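Local coordinates for protein Amy13K (Eubacterium rectale DSM 17629, PDB 6B3P) that binds starch-type glucose chains such as maltoheptaose through family 26 carbohydrate-binding modules, probably holding a gut bacterium's surface-anchored alpha-amylase on its substrate, at residues V102-Y107 / D152-Q157; T115-M120 / G138-A143; N171-D176 / T192-D197. All coordinates share one frame; numbering follows the deposited sequence.

Interaction 1: V102-Y107 / D152-Q157. With FMT (formic acid), chain T.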
loop_
_atom_site.group_PDB
_atom_site.type_symbol
_atom_site.label_atom_id
_atom_site.label_comp_id
_atom_site.label_asym_id
_atom_site.label_seq_id
_atom_site.Cartn_x
_atom_site.Cartn_y
_atom_site.Cartn_z
ATOM N N VAL A 102 7.139 2.390 -3.556
ATOM C CA VAL A 102 7.586 1.341 -2.648
ATOM C C VAL A 102 6.468 0.335 -2.426
ATOM O O VAL A 102 5.486 0.622 -1.738
ATOM C CB VAL A 102 8.031 1.924 -1.295
ATOM C CG1 VAL A 102 8.622 0.835 -0.408
ATOM C CG2 VAL A 102 9.035 3.038 -1.511
ATOM N N THR A 103 6.632 -0.846 -3.012
ATOM C CA THR A 103 5.623 -1.892 -2.938
ATOM C C THR A 103 6.053 -2.965 -1.946
ATOM O O THR A 103 7.091 -3.605 -2.115
ATOM C CB THR A 103 5.373 -2.524 -4.318
ATOM O OG1 THR A 103 5.080 -1.491 -5.270
ATOM C CG2 THR A 103 4.204 -3.496 -4.264
ATOM N N THR A 104 5.246 -3.140 -0.904
ATOM C CA THR A 104 5.518 -4.115 0.147
ATOM C C THR A 104 4.573 -5.300 0.017
ATOM O O THR A 104 3.358 -5.125 -0.045
ATOM C CB THR A 104 5.362 -3.490 1.548
ATOM O OG1 THR A 104 6.202 -2.335 1.653
ATOM C CG2 THR A 104 5.730 -4.494 2.642
ATOM N N ILE A 105 5.135 -6.504 -0.027
ATOM C CA ILE A 105 4.336 -7.717 -0.163
ATOM C C ILE A 105 4.654 -8.700 0.958
ATOM O O ILE A 105 5.805 -9.102 1.140
ATOM C CB ILE A 105 4.570 -8.398 -1.525
ATOM C CG1 ILE A 105 4.358 -7.398 -2.665
ATOM C CG2 ILE A 105 3.626 -9.585 -1.695
ATOM C CD1 ILE A 105 4.853 -7.880 -4.017
ATOM N N HIS A 106 3.619 -9.076 1.704
ATOM C CA HIS A 106 3.743 -10.021 2.806
ATOM C C HIS A 106 3.282 -11.407 2.371
ATOM O O HIS A 106 2.211 -11.548 1.781
ATOM C CB HIS A 106 2.919 -9.559 4.011
ATOM C CG HIS A 106 3.205 -8.154 4.439
ATOM N ND1 HIS A 106 4.415 -7.771 4.978
ATOM C CD2 HIS A 106 2.436 -7.040 4.419
ATOM C CE1 HIS A 106 4.380 -6.483 5.266
ATOM N NE2 HIS A 106 3.188 -6.016 4.937
ATOM N N TYR A 107 4.091 -12.423 2.659
ATOM C CA TYR A 107 3.716 -13.802 2.365
ATOM C C TYR A 107 3.672 -14.663 3.620
ATOM O O TYR A 107 4.610 -14.671 4.417
ATOM C CB TYR A 107 4.680 -14.430 1.363
ATOM C CG TYR A 107 4.307 -15.850 1.019
ATOM C CD1 TYR A 107 3.122 -16.131 0.351
ATOM C CD2 TYR A 107 5.130 -16.913 1.370
ATOM C CE1 TYR A 107 2.767 -17.427 0.038
ATOM C CE2 TYR A 107 4.784 -18.215 1.061
ATOM C CZ TYR A 107 3.602 -18.466 0.395
ATOM O OH TYR A 107 3.255 -19.760 0.083
ATOM N N ASP A 152 8.451 -10.891 4.444
ATOM C CA ASP A 152 8.271 -9.628 3.739
ATOM C C ASP A 152 9.256 -9.460 2.590
ATOM O O ASP A 152 10.401 -9.905 2.667
ATOM C CB ASP A 152 8.429 -8.453 4.707
ATOM C CG ASP A 152 7.587 -8.607 5.955
ATOM O OD1 ASP A 152 6.428 -9.061 5.844
ATOM O OD2 ASP A 152 8.087 -8.275 7.050
ATOM N N VAL A 153 8.790 -8.816 1.525
ATOM C CA VAL A 153 9.664 -8.354 0.457
ATOM C C VAL A 153 9.208 -6.958 0.043
ATOM O O VAL A 153 8.011 -6.667 0.017
ATOM C CB VAL A 153 9.661 -9.308 -0.760
ATOM C CG1 VAL A 153 8.294 -9.335 -1.428
ATOM C CG2 VAL A 153 10.746 -8.908 -1.755
ATOM N N VAL A 154 10.174 -6.102 -0.267
ATOM C CA VAL A 154 9.900 -4.727 -0.661
ATOM C C VAL A 154 10.596 -4.415 -1.976
ATOM O O VAL A 154 11.818 -4.542 -2.084
ATOM C CB VAL A 154 10.371 -3.719 0.412
ATOM C CG1 VAL A 154 10.058 -2.284 -0.016
ATOM C CG2 VAL A 154 9.728 -4.030 1.758
ATOM N N TYR A 155 9.810 -4.013 -2.971
ATOM C CA TYR A 155 10.347 -3.590 -4.257
ATOM C C TYR A 155 10.118 -2.099 -4.477
ATOM O O TYR A 155 8.988 -1.616 -4.416
ATOM C CB TYR A 155 9.727 -4.406 -5.391
ATOM C CG TYR A 155 10.199 -5.837 -5.386
ATOM C CD1 TYR A 155 11.505 -6.151 -5.732
ATOM C CD2 TYR A 155 9.350 -6.872 -5.021
ATOM C CE1 TYR A 155 11.952 -7.455 -5.721
ATOM C CE2 TYR A 155 9.786 -8.179 -5.008
ATOM C CZ TYR A 155 11.087 -8.466 -5.357
ATOM O OH TYR A 155 11.521 -9.771 -5.343
ATOM N N THR A 156 11.212 -1.385 -4.728
ATOM C CA THR A 156 11.189 0.058 -4.919
ATOM C C THR A 156 11.510 0.410 -6.361
ATOM O O THR A 156 12.497 -0.077 -6.904
ATOM C CB THR A 156 12.204 0.757 -3.997
ATOM O OG1 THR A 156 11.939 0.405 -2.634
ATOM C CG2 THR A 156 12.132 2.271 -4.155
ATOM N N GLN A 157 10.689 1.264 -6.969
ATOM C CA GLN A 157 10.917 1.719 -8.340
ATOM C C GLN A 157 10.836 3.236 -8.443
ATOM O O GLN A 157 10.203 3.888 -7.613
ATOM C CB GLN A 157 9.898 1.099 -9.296
ATOM C CG GLN A 157 9.788 -0.412 -9.218
ATOM C CD GLN A 157 8.739 -0.958 -10.162
ATOM O OE1 GLN A 157 8.984 -1.110 -11.358
ATOM N NE2 GLN A 157 7.556 -1.249 -9.630
HETATM C C FMT T . 13.748 -6.508 0.392
HETATM O O1 FMT T . 12.868 -6.539 1.250
HETATM O O2 FMT T . 13.505 -6.729 -0.793
HETATM O O HOH W 1 7.231 -0.527 -6.655
#
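His-106 ND1 donates to Asp-152 OD1 over 2.5 Å, the shortest bond between 102-107 and 152-157. The oxygen lies in the plane of the imidazole, at its edge, whereas the donor meets the carboxylate from above its plane; the two planes stand 79° apart. On the same face, Val-102 CG1 presses against Val-154 CG1 at 3.5 Å, tighter than ordinary van der Waals contact. Four backbone bonds tie the strands through the pairs Thr-103/Tyr-155 and Ile-105/Val-153, the straightest being Ile-105 N to Val-153 O (2.9 Å, 176°). One water also links Thr-103 OG1, Tyr-155 O and Gln-157 NE2.

Further out, Glu-188 OE2 takes the other imidazole nitrogen of His-106 and Asn-144 ND2 holds Asp-152 OD2. With a carboxylate at either nitrogen, the ring would probably favour its doubly protonated form. Ile-105 and Val-153 face the opposite way, their CB and CG1 respectively 3.8 Å apart, and both reach Phe-167 of strand 163-168. This is the antiparallel edge of a four-stranded sheet, one layer of the beta-sandwich characteristic of family 26 starch-binding modules.

Interaction 2: T115-M120 / G138-A143. With GLC (alpha-D-glucopyranose), chain D; GLC (alpha-D-glucopyranose), chain B.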
loop_
_atom_site.group_PDB
_atom_site.type_symbol
_atom_site.label_atom_id
_atom_site.label_comp_id
_atom_site.label_asym_id
_atom_site.label_seq_id
_atom_site.Cartn_x
_atom_site.Cartn_y
_atom_site.Cartn_z
ATOM N N THR A 115 13.339 -21.130 5.035
ATOM C CA THR A 115 14.094 -20.431 4.002
ATOM C C THR A 115 13.169 -20.110 2.838
ATOM O O THR A 115 12.816 -20.991 2.053
ATOM C CB THR A 115 15.290 -21.257 3.501
ATOM O OG1 THR A 115 14.855 -22.580 3.160
ATOM C CG2 THR A 115 16.370 -21.332 4.571
ATOM N N ILE A 116 12.780 -18.842 2.740
ATOM C CA ILE A 116 11.812 -18.399 1.746
ATOM C C ILE A 116 12.462 -17.448 0.749
ATOM O O ILE A 116 13.315 -16.637 1.112
ATOM C CB ILE A 116 10.606 -17.699 2.408
ATOM C CG1 ILE A 116 10.033 -18.566 3.535
ATOM C CG2 ILE A 116 9.531 -17.378 1.373
ATOM C CD1 ILE A 116 9.526 -19.925 3.082
ATOM N N TYR A 117 12.045 -17.560 -0.508
ATOM C CA TYR A 117 12.566 -16.733 -1.587
ATOM C C TYR A 117 11.437 -15.980 -2.280
ATOM O O TYR A 117 10.285 -16.414 -2.260
ATOM C CB TYR A 117 13.308 -17.592 -2.614
ATOM C CG TYR A 117 14.526 -18.304 -2.078
ATOM C CD1 TYR A 117 14.409 -19.514 -1.406
ATOM C CD2 TYR A 117 15.796 -17.775 -2.259
ATOM C CE1 TYR A 117 15.522 -20.171 -0.919
ATOM C CE2 TYR A 117 16.915 -18.423 -1.779
ATOM C CZ TYR A 117 16.773 -19.622 -1.110
ATOM O OH TYR A 117 17.884 -20.274 -0.629
ATOM N N ASN A 118 11.773 -14.846 -2.887
ATOM C CA ASN A 118 10.857 -14.162 -3.791
ATOM C C ASN A 118 11.501 -13.957 -5.150
ATOM O O ASN A 118 12.572 -13.358 -5.256
ATOM C CB ASN A 118 10.418 -12.816 -3.220
ATOM C CG ASN A 118 9.391 -12.123 -4.098
ATOM O OD1 ASN A 118 9.737 -11.325 -4.970
ATOM N ND2 ASN A 118 8.120 -12.438 -3.882
ATOM N N TYR A 119 10.842 -14.469 -6.183
ATOM C CA TYR A 119 11.298 -14.314 -7.556
ATOM C C TYR A 119 10.434 -13.264 -8.243
ATOM O O TYR A 119 9.211 -13.323 -8.151
ATOM C CB TYR A 119 11.231 -15.652 -8.292
ATOM C CG TYR A 119 11.545 -15.558 -9.761
ATOM C CD1 TYR A 119 12.856 -15.494 -10.208
ATOM C CD2 TYR A 119 10.531 -15.534 -10.704
ATOM C CE1 TYR A 119 13.147 -15.406 -11.549
ATOM C CE2 TYR A 119 10.812 -15.445 -12.051
ATOM C CZ TYR A 119 12.124 -15.378 -12.469
ATOM O OH TYR A 119 12.421 -15.294 -13.812
ATOM N N MET A 120 11.071 -12.308 -8.918
ATOM C CA MET A 120 10.372 -11.143 -9.463
ATOM C C MET A 120 10.763 -10.850 -10.910
ATOM O O MET A 120 11.929 -10.978 -11.287
ATOM C CB MET A 120 10.660 -9.915 -8.593
ATOM C CG MET A 120 9.836 -8.681 -8.942
ATOM S SD MET A 120 10.493 -7.729 -10.328
ATOM C CE MET A 120 11.999 -7.061 -9.619
ATOM N N GLY A 138 15.191 -16.741 -7.147
ATOM C CA GLY A 138 15.113 -15.332 -6.809
ATOM C C GLY A 138 15.970 -14.988 -5.605
ATOM O O GLY A 138 17.014 -15.601 -5.383
ATOM N N GLY A 139 15.523 -14.006 -4.826
ATOM C CA GLY A 139 16.249 -13.558 -3.650
ATOM C C GLY A 139 15.614 -14.046 -2.364
ATOM O O GLY A 139 14.391 -14.110 -2.255
ATOM N N GLN A 140 16.447 -14.389 -1.386
ATOM C CA GLN A 140 15.949 -14.846 -0.093
ATOM C C GLN A 140 15.442 -13.660 0.718
ATOM O O GLN A 140 16.047 -12.588 0.703
ATOM C CB GLN A 140 17.039 -15.591 0.680
ATOM C CG GLN A 140 16.567 -16.133 2.021
ATOM C CD GLN A 140 17.615 -16.974 2.719
ATOM O OE1 GLN A 140 18.749 -17.092 2.254
ATOM N NE2 GLN A 140 17.239 -17.567 3.846
ATOM N N ILE A 141 14.332 -13.863 1.422
ATOM C CA ILE A 141 13.694 -12.797 2.186
ATOM C C ILE A 141 13.586 -13.153 3.666
ATOM O O ILE A 141 13.519 -14.326 4.031
ATOM C CB ILE A 141 12.292 -12.483 1.629
ATOM C CG1 ILE A 141 11.397 -13.728 1.677
ATOM C CG2 ILE A 141 12.414 -11.953 0.203
ATOM C CD1 ILE A 141 9.962 -13.475 1.245
ATOM N N SER A 142 13.569 -12.127 4.512
ATOM C CA SER A 142 13.551 -12.316 5.958
ATOM C C SER A 142 12.131 -12.487 6.487
ATOM O O SER A 142 11.158 -12.218 5.783
ATOM C CB SER A 142 14.222 -11.130 6.650
ATOM O OG SER A 142 15.474 -10.841 6.050
ATOM N N ALA A 143 12.026 -12.935 7.734
ATOM C CA ALA A 143 10.731 -13.123 8.378
ATOM C C ALA A 143 10.272 -11.838 9.057
ATOM O O ALA A 143 11.088 -11.041 9.519
ATOM C CB ALA A 143 10.801 -14.256 9.390
HETATM C C1 GLC D . 7.960 -17.762 -13.731
HETATM C C2 GLC D . 6.506 -17.815 -14.106
HETATM C C3 GLC D . 6.341 -17.709 -15.601
HETATM C C4 GLC D . 7.070 -16.505 -16.126
HETATM C C5 GLC D . 8.513 -16.557 -15.698
HETATM C C6 GLC D . 9.288 -15.356 -16.193
HETATM O O2 GLC D . 5.931 -18.993 -13.603
HETATM O O3 GLC D . 4.990 -17.588 -15.920
HETATM O O4 GLC D . 6.911 -16.422 -17.537
HETATM O O5 GLC D . 8.560 -16.620 -14.295
HETATM O O6 GLC D . 10.657 -15.408 -15.883
HETATM C C1 GLC B . 11.051 -21.712 -12.273
HETATM C C2 GLC B . 9.641 -21.547 -11.731
HETATM C C3 GLC B . 8.742 -20.848 -12.699
HETATM C C4 GLC B . 9.385 -19.571 -13.142
HETATM C C5 GLC B . 10.767 -19.833 -13.697
HETATM C C6 GLC B . 11.463 -18.562 -14.103
HETATM O O1 GLC B . 11.140 -22.714 -13.290
HETATM O O2 GLC B . 9.070 -22.781 -11.443
HETATM O O3 GLC B . 7.503 -20.542 -12.104
HETATM O O4 GLC B . 8.559 -18.984 -14.120
HETATM O O5 GLC B . 11.525 -20.458 -12.717
HETATM O O6 GLC B . 12.658 -18.809 -14.775
HETATM O O HOH W 2 14.444 -17.096 4.147
#
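The Tyr-119 ring carries sugar at its hydroxyl edge and backbone at the other: O6 of the chain D glucose lies in its plane, Gly-138 N sits near that plane by CD1, and Trp-136 meets the ring edge-to-face. On Tyr-117, Gln-140 lays CG over one face, its amide plane tilted 35° from the ring, while Gln-140 CB comes within 3.8 Å of Tyr-117 CE2.

These rings stand on strand 116-121, which pairs antiparallel with the short edge strand 139-141 in the sugar-binding sheet of the module's beta-sandwich. Asn-118 N donates to Gly-139 O at 2.8 Å, and Gly-139 N returns to Asn-118 O over 3.1 Å from above the carbonyl plane. A third bond runs from Ile-141 N to Ile-116 O, 3.0 Å long. Gly-138 is packed where a CB would run into Asn-118 O and Tyr-119 CA, and its positive phi of 91° itself suits glycine.

With CG anti to the backbone N (chi1 174°), Tyr-119 sends its hydroxyl to the sugar, OH to O6 of the chain D glucose measuring 2.7 Å. An alanine here would probably weaken glycan binding, since it removes that hydroxyl and the ring that touches C6 of the chain B glucose. On the inner side, Ile-116 CG2 meets Ile-141 CD1. Beside the outer strand, the oxygen of one water accepts from Gln-140 NE2 at 2.9 Å and from Ile-116 N, and sits 2.9 Å from Ile-141 O.

Interaction 3: N171-D176 / T192-D197. With GLC (alpha-D-glucopyranose), chain B; FMT (formic acid), chain O; EDO (1,2-ethanediol), chain G.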
loop_
_atom_site.group_PDB
_atom_site.type_symbol
_atom_site.label_atom_id
_atom_site.label_comp_id
_atom_site.label_asym_id
_atom_site.label_seq_id
_atom_site.Cartn_x
_atom_site.Cartn_y
_atom_site.Cartn_z
ATOM N N ASN A 171 12.445 -25.609 -3.349
ATOM C CA ASN A 171 12.379 -27.033 -3.047
ATOM C C ASN A 171 11.010 -27.626 -3.370
ATOM O O ASN A 171 10.493 -28.462 -2.628
ATOM C CB ASN A 171 12.720 -27.270 -1.571
ATOM C CG ASN A 171 13.099 -28.711 -1.276
ATOM O OD1 ASN A 171 13.589 -29.429 -2.149
ATOM N ND2 ASN A 171 12.872 -29.140 -0.038
ATOM N N GLY A 172 10.424 -27.180 -4.477
ATOM C CA GLY A 172 9.198 -27.769 -4.988
ATOM C C GLY A 172 7.910 -27.080 -4.575
ATOM O O GLY A 172 6.838 -27.441 -5.065
ATOM N N THR A 173 8.005 -26.097 -3.682
ATOM C CA THR A 173 6.827 -25.365 -3.223
ATOM C C THR A 173 6.904 -23.899 -3.641
ATOM O O THR A 173 7.876 -23.206 -3.346
ATOM C CB THR A 173 6.659 -25.453 -1.690
ATOM O OG1 THR A 173 6.635 -26.828 -1.288
ATOM C CG2 THR A 173 5.363 -24.780 -1.243
ATOM N N GLN A 174 5.869 -23.437 -4.336
ATOM C CA GLN A 174 5.806 -22.057 -4.800
ATOM C C GLN A 174 4.360 -21.601 -4.956
ATOM O O GLN A 174 3.447 -22.423 -5.017
ATOM C CB GLN A 174 6.546 -21.903 -6.131
ATOM C CG GLN A 174 5.852 -22.575 -7.312
ATOM C CD GLN A 174 6.596 -22.377 -8.619
ATOM O OE1 GLN A 174 6.112 -21.699 -9.526
ATOM N NE2 GLN A 174 7.776 -22.974 -8.725
ATOM N N THR A 175 4.162 -20.288 -5.028
ATOM C CA THR A 175 2.837 -19.718 -5.247
ATOM C C THR A 175 2.503 -19.680 -6.732
ATOM O O THR A 175 3.367 -19.909 -7.579
ATOM C CB THR A 175 2.736 -18.280 -4.688
ATOM O OG1 THR A 175 3.630 -17.419 -5.404
ATOM C CG2 THR A 175 3.082 -18.243 -3.208
ATOM N N ASP A 176 1.245 -19.387 -7.043
ATOM C CA ASP A 176 0.870 -18.991 -8.393
ATOM C C ASP A 176 1.597 -17.702 -8.737
ATOM O O ASP A 176 2.157 -17.043 -7.859
ATOM C CB ASP A 176 -0.640 -18.770 -8.518
ATOM C CG ASP A 176 -1.440 -20.042 -8.340
ATOM O OD1 ASP A 176 -0.962 -21.114 -8.763
ATOM O OD2 ASP A 176 -2.558 -19.965 -7.787
ATOM N N THR A 192 -1.266 -15.489 0.592
ATOM C CA THR A 192 -1.310 -16.787 1.256
ATOM C C THR A 192 -1.479 -17.910 0.242
ATOM O O THR A 192 -1.997 -17.698 -0.854
ATOM C CB THR A 192 -2.466 -16.869 2.271
ATOM O OG1 THR A 192 -3.715 -16.699 1.589
ATOM C CG2 THR A 192 -2.323 -15.801 3.342
ATOM N N GLY A 193 -1.040 -19.107 0.618
ATOM C CA GLY A 193 -1.270 -20.293 -0.184
ATOM C C GLY A 193 -0.096 -20.668 -1.062
ATOM O O GLY A 193 0.979 -20.075 -0.972
ATOM N N THR A 194 -0.313 -21.668 -1.908
ATOM C CA THR A 194 0.690 -22.130 -2.857
ATOM C C THR A 194 0.003 -22.358 -4.200
ATOM O O THR A 194 -1.141 -21.941 -4.386
ATOM C CB THR A 194 1.382 -23.419 -2.368
ATOM O OG1 THR A 194 0.396 -24.406 -2.046
ATOM C CG2 THR A 194 2.230 -23.129 -1.137
ATOM N N LYS A 195 0.698 -23.004 -5.132
ATOM C CA LYS A 195 0.166 -23.235 -6.474
ATOM C C LYS A 195 -1.226 -23.853 -6.427
ATOM O O LYS A 195 -1.448 -24.854 -5.744
ATOM C CB LYS A 195 1.102 -24.140 -7.273
ATOM C CG LYS A 195 0.844 -24.131 -8.771
ATOM C CD LYS A 195 1.609 -23.018 -9.464
ATOM C CE LYS A 195 1.285 -22.967 -10.947
ATOM N NZ LYS A 195 2.162 -22.012 -11.678
ATOM N N GLY A 196 -2.160 -23.247 -7.154
ATOM C CA GLY A 196 -3.533 -23.710 -7.180
ATOM C C GLY A 196 -4.389 -23.085 -6.092
ATOM O O GLY A 196 -5.616 -23.085 -6.191
ATOM N N ASP A 197 -3.746 -22.542 -5.061
ATOM C CA ASP A 197 -4.461 -22.049 -3.887
ATOM C C ASP A 197 -3.914 -20.703 -3.402
ATOM O O ASP A 197 -3.988 -20.383 -2.216
ATOM C CB ASP A 197 -4.386 -23.090 -2.763
ATOM C CG ASP A 197 -5.356 -22.807 -1.629
ATOM O OD1 ASP A 197 -6.457 -22.281 -1.896
ATOM O OD2 ASP A 197 -5.012 -23.109 -0.467
HETATM C C1 GLC B . 11.051 -21.712 -12.273
HETATM C C2 GLC B . 9.641 -21.547 -11.731
HETATM C C3 GLC B . 8.742 -20.848 -12.699
HETATM C C4 GLC B . 9.385 -19.571 -13.142
HETATM C C5 GLC B . 10.767 -19.833 -13.697
HETATM C C6 GLC B . 11.463 -18.562 -14.103
HETATM O O1 GLC B . 11.140 -22.714 -13.290
HETATM O O2 GLC B . 9.070 -22.781 -11.443
HETATM O O3 GLC B . 7.503 -20.542 -12.104
HETATM O O4 GLC B . 8.559 -18.984 -14.120
HETATM O O5 GLC B . 11.525 -20.458 -12.717
HETATM O O6 GLC B . 12.658 -18.809 -14.775
HETATM C C FMT O . 3.444 -25.778 -4.601
HETATM O O1 FMT O . 4.100 -25.837 -5.641
HETATM O O2 FMT O . 2.217 -25.864 -4.601
HETATM C C1 EDO G . 11.581 -25.184 -7.351
HETATM O O1 EDO G . 12.762 -24.654 -6.736
HETATM C C2 EDO G . 10.343 -24.699 -6.604
HETATM O O2 EDO G . 10.717 -24.191 -5.317
HETATM O O HOH W 3 3.881 -19.795 -10.297
#
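Thr-175 OG1 is gripped twice: it donates to Asp-176 O at 2.9 Å, along a lone pair of that carbonyl, and accepts from Phe-167 N of strand 163-168. The methyl CG2 of Thr-175 is thereby turned to Gly-193 O. On either side of this residue the chain reaches across to 192-197. Gln-174 O takes Lys-195 N at 2.8 Å, and Asp-176 OD1 takes Gly-196 N at 2.9 Å from somewhat above the carboxylate plane.

Both donors are the central residues of a type II beta turn from Thr-194 to Asp-197, closed by Asp-197 N to Thr-194 O, with Gly-196 in the position where positive phi is needed. Lys-195, bent at chi2 (87°), passes its methylenes obliquely across the carboxylate, CD being 3.3 Å from Asp-176 OD1. Its NZ stays 4.4 Å from Asp-176 OD1, beyond a salt bridge, and instead donates to a water that also lies within hydrogen-bonding distance of Thr-175 O. The methyls Thr-173 CG2 and Thr-194 CG2 touch at 3.5 Å where the two side chains cross obliquely.

The loop 171-176 also feeds the sugar site, through a two-pronged hold on vicinal hydroxyls beside aromatic rings that is characteristic of starch-binding modules. The Gln-174 side chain rests against Trp-136 and Ile-166. Gln-174 holds CG in the crowded position between backbone N and carbonyl carbon (chi1 70°) and then extends, so that its amide reaches the chain B glucose. NE2 of Gln-174 donates almost straight to O2 of that glucose (3.0 Å), while its OE1 accepts from O3.

Interactions 1 and 2 lie in the two facing sheets of the second module, their centres about 11 Å apart. Tyr-155 OH of 152-157 reaches Asn-118 OD1 of 115-120 at 2.4 Å, a probable hydrogen bond joining the layers. Interaction 3 ties to interaction 1 through Tyr-107, whose OH lies 2.5 Å from Gly-193 O and whose CE1 packs on Thr-175 CG2. Interactions 2 and 3 do not touch, their nearest atoms being about 7 Å apart, but the maltooligosaccharide spans them: both contact the chain B glucose, with Trp-136 between Tyr-119 and Gln-174. Interaction 1 stands back from the sugar, with the Tyr-155 side chain about 12 Å from a glucose.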